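Local structure of type IV pilus biogenesis factor PilY1 (Pseudomonas aeruginosa, 3HX6) at residues A234-L239 against A301-F306; V460-I465 against W479-D484; G488-F493 against A518-E523. The protein primes type IV pilus assembly and acts in adhesion to host cells and in calcium-dependent twitching motility, and is represented here by its C-terminal domain. The protein carries 3 engineered substitutions. One frame throughout, in Å; residues are numbered along the deposited sequence.

Contact 1: A234-L239 against A301-F306; sequences AITRKL and AVASSF
Arg237 stands on the outermost strand of one four-stranded blade of the PilY1 beta-propeller and reaches Ala303 and Phe306 in the loop that leads into strand 307-317 of the following blade. A classic beta bulge, with Thr236 and Arg237 both facing Ile227, interrupts its strand here.

The direct bonds all come from one guanidinium nitrogen. Arg237 NH1 donates to Ala303 O at 2.7 Å, near the guanidinium plane and on a lone pair of the carbonyl, although the N-H...O angle is only 141°. The same NH1 makes a longer bond of 3.2 Å to Phe306 O, tilted from both planes. Ala303 O also accepts the backbone N-H of Phe306, so this carbonyl serves the turn and the arginine together. Bends at chi2 (-50°) and chi3 (-63°) curl the arginine chain back, carrying NH1 to Ala303 O, from which CG already stands 3.2 Å away.

Apolar contacts accompany these bonds. Thr236 CG2 meets Ala303 CB at 3.9 Å, while Leu239 CD2 reaches Phe306 CB at 4.1 Å and its other branch, CD1, lies over one face of the guanidinium. The Phe306 ring, with Ala303 CA over its centre, packs on Ile227 and lies about 11 Å by its side chain from the bound calcium, near that site without belonging to it.

A water completes the junction, accepting from Arg237 NH2 at 2.9 Å and donating to Phe306 O.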
ATOM      1  N   ALA A 234      -1.456 -16.523 -32.910  1.00 16.08           N
ATOM      2  CA  ALA A 234      -2.086 -16.328 -34.210  1.00 18.59           C
ATOM      3  C   ALA A 234      -2.588 -14.889 -34.294  1.00 17.72           C
ATOM      4  O   ALA A 234      -2.909 -14.276 -33.279  1.00 18.14           O
ATOM      5  CB  ALA A 234      -3.260 -17.289 -34.382  1.00 18.61           C
ATOM      6  N   ILE A 235      -2.657 -14.345 -35.501  1.00 17.77           N
ATOM      7  CA  ILE A 235      -3.154 -12.990 -35.652  1.00 19.75           C
ATOM      8  C   ILE A 235      -4.678 -13.075 -35.703  1.00 19.97           C
ATOM      9  O   ILE A 235      -5.258 -13.286 -36.766  1.00 21.30           O
ATOM     10  CB  ILE A 235      -2.630 -12.338 -36.946  1.00 19.41           C
ATOM     11  CG1 ILE A 235      -1.098 -12.387 -36.974  1.00 19.94           C
ATOM     12  CG2 ILE A 235      -3.113 -10.900 -37.032  1.00 19.84           C
ATOM     13  CD1 ILE A 235      -0.424 -11.715 -35.785  1.00 16.88           C
ATOM     14  N   THR A 236      -5.324 -12.927 -34.550  1.00 19.60           N
ATOM     15  CA  THR A 236      -6.785 -13.000 -34.486  1.00 20.15           C
ATOM     16  C   THR A 236      -7.429 -11.950 -35.391  1.00 19.86           C
ATOM     17  O   THR A 236      -8.430 -12.217 -36.054  1.00 22.25           O
ATOM     18  CB  THR A 236      -7.284 -12.811 -33.043  1.00 21.53           C
ATOM     19  OG1 THR A 236      -6.767 -13.864 -32.220  1.00 18.98           O
ATOM     20  CG2 THR A 236      -8.812 -12.839 -32.994  1.00 23.05           C
ATOM     21  N   ARG A 237      -6.850 -10.756 -35.409  1.00 18.25           N
ATOM     22  CA  ARG A 237      -7.341  -9.670 -36.248  1.00 18.37           C
ATOM     23  C   ARG A 237      -6.285  -8.605 -36.430  1.00 17.85           C
ATOM     24  O   ARG A 237      -5.549  -8.265 -35.499  1.00 16.98           O
ATOM     25  CB  ARG A 237      -8.585  -8.989 -35.651  1.00 21.52           C
ATOM     26  CG  ARG A 237      -9.935  -9.590 -36.036  1.00 27.51           C
ATOM     27  CD  ARG A 237     -10.103  -9.785 -37.540  1.00 27.99           C
ATOM     28  NE  ARG A 237     -10.079  -8.559 -38.341  1.00 31.25           N
ATOM     29  CZ  ARG A 237     -11.071  -7.670 -38.419  1.00 31.21           C
ATOM     30  NH1 ARG A 237     -12.194  -7.844 -37.734  1.00 31.80           N
ATOM     31  NH2 ARG A 237     -10.950  -6.618 -39.213  1.00 28.88           N
ATOM     32  N   LYS A 238      -6.207  -8.096 -37.650  1.00 19.06           N
ATOM     33  CA  LYS A 238      -5.305  -7.009 -37.979  1.00 20.25           C
ATOM     34  C   LYS A 238      -6.262  -5.923 -38.427  1.00 20.69           C
ATOM     35  O   LYS A 238      -7.005  -6.100 -39.393  1.00 21.80           O
ATOM     36  CB  LYS A 238      -4.360  -7.384 -39.121  1.00 21.60           C
ATOM     37  CG  LYS A 238      -3.560  -6.201 -39.655  1.00 25.47           C
ATOM     38  CD  LYS A 238      -2.148  -6.594 -40.069  1.00 27.90           C
ATOM     39  CE  LYS A 238      -2.125  -7.669 -41.150  1.00 32.77           C
ATOM     40  NZ  LYS A 238      -2.474  -7.152 -42.487  1.00 32.71           N
ATOM     41  N   LEU A 239      -6.274  -4.818 -37.696  1.00 19.18           N
ATOM     42  CA  LEU A 239      -7.144  -3.702 -38.021  1.00 18.17           C
ATOM     43  C   LEU A 239      -6.312  -2.601 -38.658  1.00 19.16           C
ATOM     44  O   LEU A 239      -5.727  -1.761 -37.968  1.00 16.37           O
ATOM     45  CB  LEU A 239      -7.830  -3.189 -36.753  1.00 19.39           C
ATOM     46  CG  LEU A 239      -9.155  -3.825 -36.323  1.00 21.67           C
ATOM     47  CD1 LEU A 239      -9.283  -5.238 -36.848  1.00 23.05           C
ATOM     48  CD2 LEU A 239      -9.258  -3.783 -34.802  1.00 18.61           C
ATOM     49  N   ALA A 301     -16.634 -15.347 -33.284  1.00 22.81           N
ATOM     50  CA  ALA A 301     -17.242 -14.606 -34.382  1.00 23.36           C
ATOM     51  C   ALA A 301     -17.150 -13.089 -34.223  1.00 23.83           C
ATOM     52  O   ALA A 301     -17.030 -12.362 -35.209  1.00 24.64           O
ATOM     53  CB  ALA A 301     -18.702 -15.020 -34.538  1.00 24.29           C
ATOM     54  N   VAL A 302     -17.212 -12.606 -32.988  1.00 22.96           N
ATOM     55  CA  VAL A 302     -17.150 -11.168 -32.746  1.00 21.69           C
ATOM     56  C   VAL A 302     -15.872 -10.539 -33.311  1.00 21.47           C
ATOM     57  O   VAL A 302     -15.848  -9.351 -33.640  1.00 21.44           O
ATOM     58  CB  VAL A 302     -17.240 -10.856 -31.238  1.00 19.62           C
ATOM     59  CG1 VAL A 302     -17.200  -9.351 -31.008  1.00 21.82           C
ATOM     60  CG2 VAL A 302     -18.522 -11.436 -30.670  1.00 19.66           C
ATOM     61  N   ALA A 303     -14.820 -11.343 -33.430  1.00 19.70           N
ATOM     62  CA  ALA A 303     -13.545 -10.851 -33.938  1.00 20.49           C
ATOM     63  C   ALA A 303     -13.679 -10.201 -35.310  1.00 20.29           C
ATOM     64  O   ALA A 303     -13.055  -9.173 -35.574  1.00 18.54           O
ATOM     65  CB  ALA A 303     -12.526 -11.986 -33.991  1.00 19.89           C
ATOM     66  N   SER A 304     -14.497 -10.790 -36.177  1.00 20.97           N
ATOM     67  CA  SER A 304     -14.694 -10.245 -37.516  1.00 23.16           C
ATOM     68  C   SER A 304     -15.432  -8.914 -37.475  1.00 22.40           C
ATOM     69  O   SER A 304     -15.398  -8.147 -38.440  1.00 23.19           O
ATOM     70  CB  SER A 304     -15.456 -11.242 -38.401  1.00 26.46           C
ATOM     71  OG  SER A 304     -16.699 -11.605 -37.819  1.00 31.21           O
ATOM     72  N   SER A 305     -16.099  -8.638 -36.360  1.00 22.31           N
ATOM     73  CA  SER A 305     -16.821  -7.380 -36.208  1.00 22.13           C
ATOM     74  C   SER A 305     -15.919  -6.250 -35.726  1.00 21.00           C
ATOM     75  O   SER A 305     -16.286  -5.085 -35.845  1.00 22.13           O
ATOM     76  CB  SER A 305     -17.988  -7.532 -35.230  1.00 24.61           C
ATOM     77  OG  SER A 305     -18.990  -8.371 -35.768  1.00 29.94           O
ATOM     78  N   PHE A 306     -14.759  -6.581 -35.162  1.00 18.85           N
ATOM     79  CA  PHE A 306     -13.842  -5.539 -34.693  1.00 19.12           C
ATOM     80  C   PHE A 306     -13.583  -4.620 -35.886  1.00 18.65           C
ATOM     81  O   PHE A 306     -13.547  -5.081 -37.021  1.00 19.35           O
ATOM     82  CB  PHE A 306     -12.524  -6.148 -34.197  1.00 17.01           C
ATOM     83  CG  PHE A 306     -12.660  -6.960 -32.936  1.00 18.40           C
ATOM     84  CD1 PHE A 306     -11.608  -7.751 -32.496  1.00 17.76           C
ATOM     85  CD2 PHE A 306     -13.833  -6.930 -32.188  1.00 17.31           C
ATOM     86  CE1 PHE A 306     -11.715  -8.502 -31.332  1.00 19.70           C
ATOM     87  CE2 PHE A 306     -13.952  -7.680 -31.018  1.00 20.98           C
ATOM     88  CZ  PHE A 306     -12.889  -8.468 -30.589  1.00 20.56           C
TER
HETATM   89  O   HOH W   1     -13.173  -4.920 -39.803  1.00 73.87           O

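Contact 2: V460-I465 against W479-D484; sequences VLLQTI and WTYGLD
Leu462 O is approached by two groups of the facing strand: the N-H of Tyr481, 2.7 Å from N to O and nearly along the C=O axis, and the CA-H of Thr480, whose CA lies 3.4 Å away. The pattern repeats in both directions. Leu462, Val460 and Thr464 form hydrogen-bonded pairs with Tyr481, Leu483 and Trp479, the backbone of each pair joined by two bonds. One bond of the last pair departs from the rest, Trp479 N standing 36° above the carbonyl plane of Thr464.

These strands, 459-466 and 477-483, are the arms of an antiparallel beta hairpin within a larger mixed sheet, their N-to-C directions 155° apart over these segments. On the face bearing Leu462 and Tyr481 the packing is dense. Leu462 CG sits between its backbone N and carbonyl carbon (chi1 59°), which lays CG against Tyr481 CB at 3.9 Å, while CD2 extends to Leu483 CD1. Thr464 turns OG1 toward its bond with Met448 O, and CG2 is thereby directed across the hairpin, 3.4 Å from Trp479 CB and 3.5 Å from Tyr481 CE1, at the edge of the phenol ring. Tyr481 OH itself is hydrogen-bonded to Glu447 and Arg413, and Arg413 also makes a cation-pi contact with Trp479. On the other face Leu461 CD2 rests on Gly482 CA at 3.9 Å, and Thr480 OG1 is hydrogen-bonded to Gln524 OE1.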
ATOM      1  N   VAL A 460      -3.427  13.636 -14.216  1.00 13.82           N
ATOM      2  CA  VAL A 460      -2.790  12.799 -15.216  1.00 13.59           C
ATOM      3  C   VAL A 460      -1.305  13.011 -14.969  1.00 13.71           C
ATOM      4  O   VAL A 460      -0.828  14.142 -14.911  1.00 14.90           O
ATOM      5  CB  VAL A 460      -3.175  13.194 -16.659  1.00 15.96           C
ATOM      6  CG1 VAL A 460      -2.774  14.631 -16.950  1.00 12.99           C
ATOM      7  CG2 VAL A 460      -2.515  12.229 -17.635  1.00 12.89           C
ATOM      8  N   LEU A 461      -0.591  11.913 -14.773  1.00 12.48           N
ATOM      9  CA  LEU A 461       0.834  11.956 -14.494  1.00 13.15           C
ATOM     10  C   LEU A 461       1.599  11.520 -15.732  1.00 12.64           C
ATOM     11  O   LEU A 461       1.279  10.505 -16.336  1.00 13.16           O
ATOM     12  CB  LEU A 461       1.136  11.022 -13.325  1.00 14.63           C
ATOM     13  CG  LEU A 461       0.365  11.372 -12.049  1.00 14.63           C
ATOM     14  CD1 LEU A 461       0.310  10.166 -11.129  1.00 17.09           C
ATOM     15  CD2 LEU A 461       1.031  12.562 -11.365  1.00 13.48           C
ATOM     16  N   LEU A 462       2.608  12.289 -16.114  1.00 13.00           N
ATOM     17  CA  LEU A 462       3.384  11.952 -17.293  1.00 12.85           C
ATOM     18  C   LEU A 462       4.833  12.365 -17.134  1.00 13.61           C
ATOM     19  O   LEU A 462       5.170  13.210 -16.306  1.00 14.23           O
ATOM     20  CB  LEU A 462       2.802  12.641 -18.531  1.00 11.34           C
ATOM     21  CG  LEU A 462       2.755  14.171 -18.465  1.00 11.84           C
ATOM     22  CD1 LEU A 462       3.010  14.741 -19.843  1.00 14.57           C
ATOM     23  CD2 LEU A 462       1.409  14.639 -17.930  1.00 11.95           C
ATOM     24  N   GLN A 463       5.692  11.755 -17.935  1.00 14.10           N
ATOM     25  CA  GLN A 463       7.103  12.072 -17.905  1.00 16.16           C
ATOM     26  C   GLN A 463       7.543  12.343 -19.324  1.00 16.16           C
ATOM     27  O   GLN A 463       7.289  11.552 -20.231  1.00 17.28           O
ATOM     28  CB  GLN A 463       7.916  10.908 -17.345  1.00 18.98           C
ATOM     29  CG  GLN A 463       9.404  11.203 -17.261  1.00 23.72           C
ATOM     30  CD  GLN A 463      10.221   9.956 -16.998  1.00 27.46           C
ATOM     31  OE1 GLN A 463      10.315   9.066 -17.849  1.00 30.62           O
ATOM     32  NE2 GLN A 463      10.809   9.877 -15.819  1.00 27.81           N
ATOM     33  N   THR A 464       8.213  13.465 -19.511  1.00 13.67           N
ATOM     34  CA  THR A 464       8.693  13.830 -20.824  1.00 16.75           C
ATOM     35  C   THR A 464      10.212  13.685 -20.876  1.00 17.15           C
ATOM     36  O   THR A 464      10.883  13.611 -19.842  1.00 16.66           O
ATOM     37  CB  THR A 464       8.358  15.274 -21.124  1.00 17.36           C
ATOM     38  OG1 THR A 464       8.665  15.559 -22.488  1.00 29.63           O
ATOM     39  CG2 THR A 464       9.182  16.173 -20.236  1.00 14.67           C
ATOM     40  N   ILE A 465      10.753  13.651 -22.087  1.00 16.89           N
ATOM     41  CA  ILE A 465      12.187  13.548 -22.247  1.00 17.27           C
ATOM     42  C   ILE A 465      12.662  14.646 -23.188  1.00 18.00           C
ATOM     43  O   ILE A 465      12.021  14.952 -24.198  1.00 16.32           O
ATOM     44  CB  ILE A 465      12.602  12.151 -22.787  1.00 18.41           C
ATOM     45  CG1 ILE A 465      14.131  12.033 -22.783  1.00 21.09           C
ATOM     46  CG2 ILE A 465      12.047  11.940 -24.191  1.00 18.32           C
ATOM     47  CD1 ILE A 465      14.646  10.664 -23.148  1.00 21.12           C
ATOM     48  N   TRP A 479      11.365  15.414 -17.246  1.00 18.69           N
ATOM     49  CA  TRP A 479      10.430  16.233 -16.501  1.00 17.09           C
ATOM     50  C   TRP A 479       9.171  15.431 -16.215  1.00 16.87           C
ATOM     51  O   TRP A 479       8.564  14.867 -17.126  1.00 18.08           O
ATOM     52  CB  TRP A 479      10.063  17.495 -17.283  1.00 16.31           C
ATOM     53  CG  TRP A 479      11.089  18.562 -17.189  1.00 17.38           C
ATOM     54  CD1 TRP A 479      12.196  18.711 -17.968  1.00 18.95           C
ATOM     55  CD2 TRP A 479      11.128  19.620 -16.225  1.00 17.14           C
ATOM     56  NE1 TRP A 479      12.925  19.801 -17.553  1.00 18.02           N
ATOM     57  CE2 TRP A 479      12.290  20.377 -16.484  1.00 19.36           C
ATOM     58  CE3 TRP A 479      10.292  20.001 -15.168  1.00 17.94           C
ATOM     59  CZ2 TRP A 479      12.639  21.499 -15.723  1.00 18.22           C
ATOM     60  CZ3 TRP A 479      10.637  21.116 -14.412  1.00 20.24           C
ATOM     61  CH2 TRP A 479      11.804  21.852 -14.696  1.00 17.05           C
ATOM     62  N   THR A 480       8.798  15.375 -14.943  1.00 15.64           N
ATOM     63  CA  THR A 480       7.601  14.668 -14.511  1.00 16.01           C
ATOM     64  C   THR A 480       6.523  15.718 -14.291  1.00 13.99           C
ATOM     65  O   THR A 480       6.760  16.716 -13.615  1.00 16.29           O
ATOM     66  CB  THR A 480       7.836  13.925 -13.179  1.00 17.55           C
ATOM     67  OG1 THR A 480       8.868  12.949 -13.353  1.00 16.80           O
ATOM     68  CG2 THR A 480       6.559  13.229 -12.723  1.00 17.05           C
ATOM     69  N   TYR A 481       5.347  15.500 -14.866  1.00 13.41           N
ATOM     70  CA  TYR A 481       4.246  16.446 -14.724  1.00 11.51           C
ATOM     71  C   TYR A 481       3.017  15.822 -14.091  1.00 11.16           C
ATOM     72  O   TYR A 481       2.762  14.631 -14.235  1.00 11.00           O
ATOM     73  CB  TYR A 481       3.826  17.014 -16.088  1.00 12.35           C
ATOM     74  CG  TYR A 481       4.880  17.808 -16.836  1.00 13.28           C
ATOM     75  CD1 TYR A 481       5.713  17.193 -17.771  1.00 15.05           C
ATOM     76  CD2 TYR A 481       5.020  19.182 -16.632  1.00 13.97           C
ATOM     77  CE1 TYR A 481       6.659  17.927 -18.495  1.00 14.10           C
ATOM     78  CE2 TYR A 481       5.963  19.929 -17.344  1.00 14.56           C
ATOM     79  CZ  TYR A 481       6.777  19.294 -18.275  1.00 16.58           C
ATOM     80  OH  TYR A 481       7.705  20.026 -18.982  1.00 14.48           O
ATOM     81  N   GLY A 482       2.254  16.655 -13.396  1.00 11.95           N
ATOM     82  CA  GLY A 482       1.011  16.232 -12.780  1.00 12.92           C
ATOM     83  C   GLY A 482       0.046  17.312 -13.233  1.00 15.22           C
ATOM     84  O   GLY A 482       0.112  18.444 -12.744  1.00 15.40           O
ATOM     85  N   LEU A 483      -0.830  16.993 -14.181  1.00 12.97           N
ATOM     86  CA  LEU A 483      -1.759  17.993 -14.701  1.00 14.76           C
ATOM     87  C   LEU A 483      -3.222  17.637 -14.502  1.00 16.33           C
ATOM     88  O   LEU A 483      -3.565  16.489 -14.225  1.00 15.15           O
ATOM     89  CB  LEU A 483      -1.502  18.215 -16.205  1.00 12.98           C
ATOM     90  CG  LEU A 483      -0.098  18.689 -16.605  1.00 13.73           C
ATOM     91  CD1 LEU A 483       0.081  18.602 -18.106  1.00 11.56           C
ATOM     92  CD2 LEU A 483       0.126  20.116 -16.124  1.00 17.09           C
ATOM     93  N   ASP A 484      -4.079  18.643 -14.639  1.00 15.22           N
ATOM     94  CA  ASP A 484      -5.516  18.445 -14.522  1.00 17.41           C
ATOM     95  C   ASP A 484      -5.953  17.830 -15.845  1.00 17.27           C
ATOM     96  O   ASP A 484      -5.856  18.464 -16.893  1.00 17.23           O
ATOM     97  CB  ASP A 484      -6.217  19.788 -14.298  1.00 16.52           C
ATOM     98  CG  ASP A 484      -7.729  19.688 -14.384  1.00 17.05           C
ATOM     99  OD1 ASP A 484      -8.283  18.568 -14.302  1.00 14.51           O
ATOM    100  OD2 ASP A 484      -8.368  20.751 -14.524  1.00 20.40           O
TER
HETATM  101  O   HOH W   2      10.766  12.157 -14.685  1.00 44.38           O

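Contact 3: G488-F493 against A518-E523; sequences GGRTSF and AVSGTE
A classic beta bulge at Ser520 and Gly521, both facing Arg413, marks the start of strand 521-524, and against it lies the loop that follows strand 477-483. Ser520 directs its hydroxyl at the loop backbone, OG coming within 3.5 Å of Arg490 CA. A water then joins the two segments, accepting from Thr491 N at 3.0 Å and hydrogen-bonded to Ser520 OG at 2.9 Å.

Two residues before Ser520, Ala518 presses its methyl group into a bend of the loop, where CB touches Phe493 O at 3.3 Å and Thr491 OG1 at 3.8 Å. That bend is closed from within: Thr491, with OG1 between its backbone N and carbonyl carbon (chi1 46°), donates to Phe493 O at 2.6 Å, and its CB lies over the centre of the Phe493 ring. The aliphatic part of Arg490 passes beside Ala518, CG lying 3.7 Å from Ala518 O, before the guanidinium leaves for Ala415 O.

The bulge is held between two strands, Ser520 bonding through its backbone to Gly482 of strand 477-483 and Gly521 to Arg413 of strand 408-415, while the backbone of Arg490 is tied to Ser416 just beyond the latter.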
ATOM      1  N   GLY A 488      -5.840  20.164 -18.926  1.00 17.54           N
ATOM      2  CA  GLY A 488      -4.471  20.134 -19.416  1.00 16.94           C
ATOM      3  C   GLY A 488      -3.601  21.140 -18.677  1.00 16.51           C
ATOM      4  O   GLY A 488      -2.405  21.260 -18.939  1.00 14.00           O
ATOM      5  N   GLY A 489      -4.203  21.864 -17.741  1.00 15.39           N
ATOM      6  CA  GLY A 489      -3.454  22.865 -17.000  1.00 15.19           C
ATOM      7  C   GLY A 489      -3.158  22.505 -15.558  1.00 15.45           C
ATOM      8  O   GLY A 489      -3.259  21.345 -15.147  1.00 14.55           O
ATOM      9  N   ARG A 490      -2.798  23.521 -14.785  1.00 12.56           N
ATOM     10  CA  ARG A 490      -2.467  23.365 -13.379  1.00 15.63           C
ATOM     11  C   ARG A 490      -3.674  22.922 -12.564  1.00 15.33           C
ATOM     12  O   ARG A 490      -4.767  23.464 -12.720  1.00 16.22           O
ATOM     13  CB  ARG A 490      -1.953  24.704 -12.842  1.00 18.72           C
ATOM     14  CG  ARG A 490      -1.669  24.763 -11.360  1.00 25.14           C
ATOM     15  CD  ARG A 490      -1.959  26.174 -10.858  1.00 25.74           C
ATOM     16  NE  ARG A 490      -1.442  27.152 -11.799  1.00 29.32           N
ATOM     17  CZ  ARG A 490      -1.918  28.379 -11.958  1.00 25.74           C
ATOM     18  NH1 ARG A 490      -2.935  28.809 -11.230  1.00 26.68           N
ATOM     19  NH2 ARG A 490      -1.382  29.165 -12.878  1.00 27.56           N
ATOM     20  N   THR A 491      -3.470  21.939 -11.694  1.00 14.05           N
ATOM     21  CA  THR A 491      -4.535  21.451 -10.824  1.00 16.20           C
ATOM     22  C   THR A 491      -4.837  22.545  -9.802  1.00 19.09           C
ATOM     23  O   THR A 491      -4.012  23.436  -9.587  1.00 20.65           O
ATOM     24  CB  THR A 491      -4.085  20.193 -10.068  1.00 15.59           C
ATOM     25  OG1 THR A 491      -2.772  20.420  -9.540  1.00 15.93           O
ATOM     26  CG2 THR A 491      -4.047  18.974 -11.003  1.00 14.99           C
ATOM     27  N   SER A 492      -6.012  22.486  -9.176  1.00 20.26           N
ATOM     28  CA  SER A 492      -6.378  23.480  -8.178  1.00 21.30           C
ATOM     29  C   SER A 492      -5.919  23.004  -6.801  1.00 22.80           C
ATOM     30  O   SER A 492      -6.145  23.661  -5.789  1.00 25.54           O
ATOM     31  CB  SER A 492      -7.894  23.716  -8.179  1.00 21.96           C
ATOM     32  OG  SER A 492      -8.600  22.527  -7.871  1.00 27.30           O
ATOM     33  N   PHE A 493      -5.266  21.851  -6.775  1.00 22.70           N
ATOM     34  CA  PHE A 493      -4.757  21.283  -5.536  1.00 19.84           C
ATOM     35  C   PHE A 493      -3.317  20.873  -5.809  1.00 20.59           C
ATOM     36  O   PHE A 493      -2.942  20.656  -6.963  1.00 19.40           O
ATOM     37  CB  PHE A 493      -5.608  20.074  -5.142  1.00 19.45           C
ATOM     38  CG  PHE A 493      -5.742  19.047  -6.232  1.00 20.64           C
ATOM     39  CD1 PHE A 493      -4.781  18.055  -6.394  1.00 19.21           C
ATOM     40  CD2 PHE A 493      -6.818  19.088  -7.112  1.00 19.50           C
ATOM     41  CE1 PHE A 493      -4.891  17.116  -7.413  1.00 21.20           C
ATOM     42  CE2 PHE A 493      -6.939  18.157  -8.135  1.00 20.18           C
ATOM     43  CZ  PHE A 493      -5.976  17.170  -8.289  1.00 21.31           C
ATOM     44  N   ALA A 518      -0.055  25.297  -7.286  1.00 18.67           N
ATOM     45  CA  ALA A 518       0.413  23.924  -7.292  1.00 18.36           C
ATOM     46  C   ALA A 518       1.500  23.839  -8.359  1.00 17.55           C
ATOM     47  O   ALA A 518       1.415  24.503  -9.392  1.00 15.67           O
ATOM     48  CB  ALA A 518      -0.729  22.982  -7.639  1.00 16.35           C
ATOM     49  N   VAL A 519       2.528  23.042  -8.099  1.00 17.22           N
ATOM     50  CA  VAL A 519       3.610  22.866  -9.063  1.00 18.11           C
ATOM     51  C   VAL A 519       3.152  21.768 -10.019  1.00 17.91           C
ATOM     52  O   VAL A 519       2.770  20.690  -9.580  1.00 17.56           O
ATOM     53  CB  VAL A 519       4.918  22.428  -8.364  1.00 18.19           C
ATOM     54  CG1 VAL A 519       5.938  21.936  -9.403  1.00 17.64           C
ATOM     55  CG2 VAL A 519       5.492  23.600  -7.571  1.00 18.90           C
ATOM     56  N   SER A 520       3.188  22.037 -11.319  1.00 15.20           N
ATOM     57  CA  SER A 520       2.741  21.041 -12.281  1.00 16.43           C
ATOM     58  C   SER A 520       3.857  20.153 -12.804  1.00 16.31           C
ATOM     59  O   SER A 520       3.615  19.017 -13.205  1.00 16.31           O
ATOM     60  CB  SER A 520       2.039  21.724 -13.455  1.00 17.10           C
ATOM     61  OG  SER A 520       0.858  22.364 -13.016  1.00 18.22           O
ATOM     62  N   GLY A 521       5.079  20.667 -12.797  1.00 15.53           N
ATOM     63  CA  GLY A 521       6.189  19.882 -13.293  1.00 16.10           C
ATOM     64  C   GLY A 521       7.459  20.034 -12.483  1.00 16.80           C
ATOM     65  O   GLY A 521       7.711  21.083 -11.890  1.00 15.35           O
ATOM     66  N   THR A 522       8.250  18.968 -12.451  1.00 16.54           N
ATOM     67  CA  THR A 522       9.519  18.964 -11.741  1.00 19.39           C
ATOM     68  C   THR A 522      10.503  18.055 -12.470  1.00 20.59           C
ATOM     69  O   THR A 522      10.141  16.976 -12.950  1.00 17.82           O
ATOM     70  CB  THR A 522       9.362  18.488 -10.279  1.00 20.73           C
ATOM     71  OG1 THR A 522      10.629  18.564  -9.617  1.00 23.47           O
ATOM     72  CG2 THR A 522       8.858  17.062 -10.223  1.00 20.68           C
ATOM     73  N   GLU A 523      11.745  18.518 -12.559  1.00 22.73           N
ATOM     74  CA  GLU A 523      12.816  17.794 -13.229  1.00 26.93           C
ATOM     75  C   GLU A 523      13.328  16.665 -12.337  1.00 29.24           C
ATOM     76  O   GLU A 523      13.635  16.890 -11.169  1.00 29.38           O
ATOM     77  CB  GLU A 523      13.941  18.778 -13.558  1.00 27.97           C
ATOM     78  CG  GLU A 523      15.137  18.205 -14.293  1.00 35.24           C
ATOM     79  CD  GLU A 523      16.156  19.276 -14.644  1.00 38.18           C
ATOM     80  OE1 GLU A 523      16.610  19.997 -13.727  1.00 39.10           O
ATOM     81  OE2 GLU A 523      16.497  19.405 -15.837  1.00 40.90           O
TER
HETATM   82  O   HOH W   3      -0.785  20.596 -11.426  1.00 12.48           O

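How the contacts relate
Contacts 2 and 3 are neighbours, with centres 9 Å apart, whereas contact 1 lies across the chain's centre, about 34 Å from contact 2 between centres. Strand 477-483 links the near pair: one edge completes the hairpin of contact 2, and the other meets 518-523, where the Trp479 ring packs on the backbone of Thr522 and Glu523. Asp484 N lies 2.9 Å from Gly489 O, a probable hydrogen bond. Chemistry follows place. The fully buried hairpin relies on regular backbone pairing and apolar side chains. The contact of loop 488-493 with 518-523, also buried, uses a bridging water and close packing. Contact 1, partly exposed between propeller blades, depends chiefly on one arginine gathering backbone carbonyls.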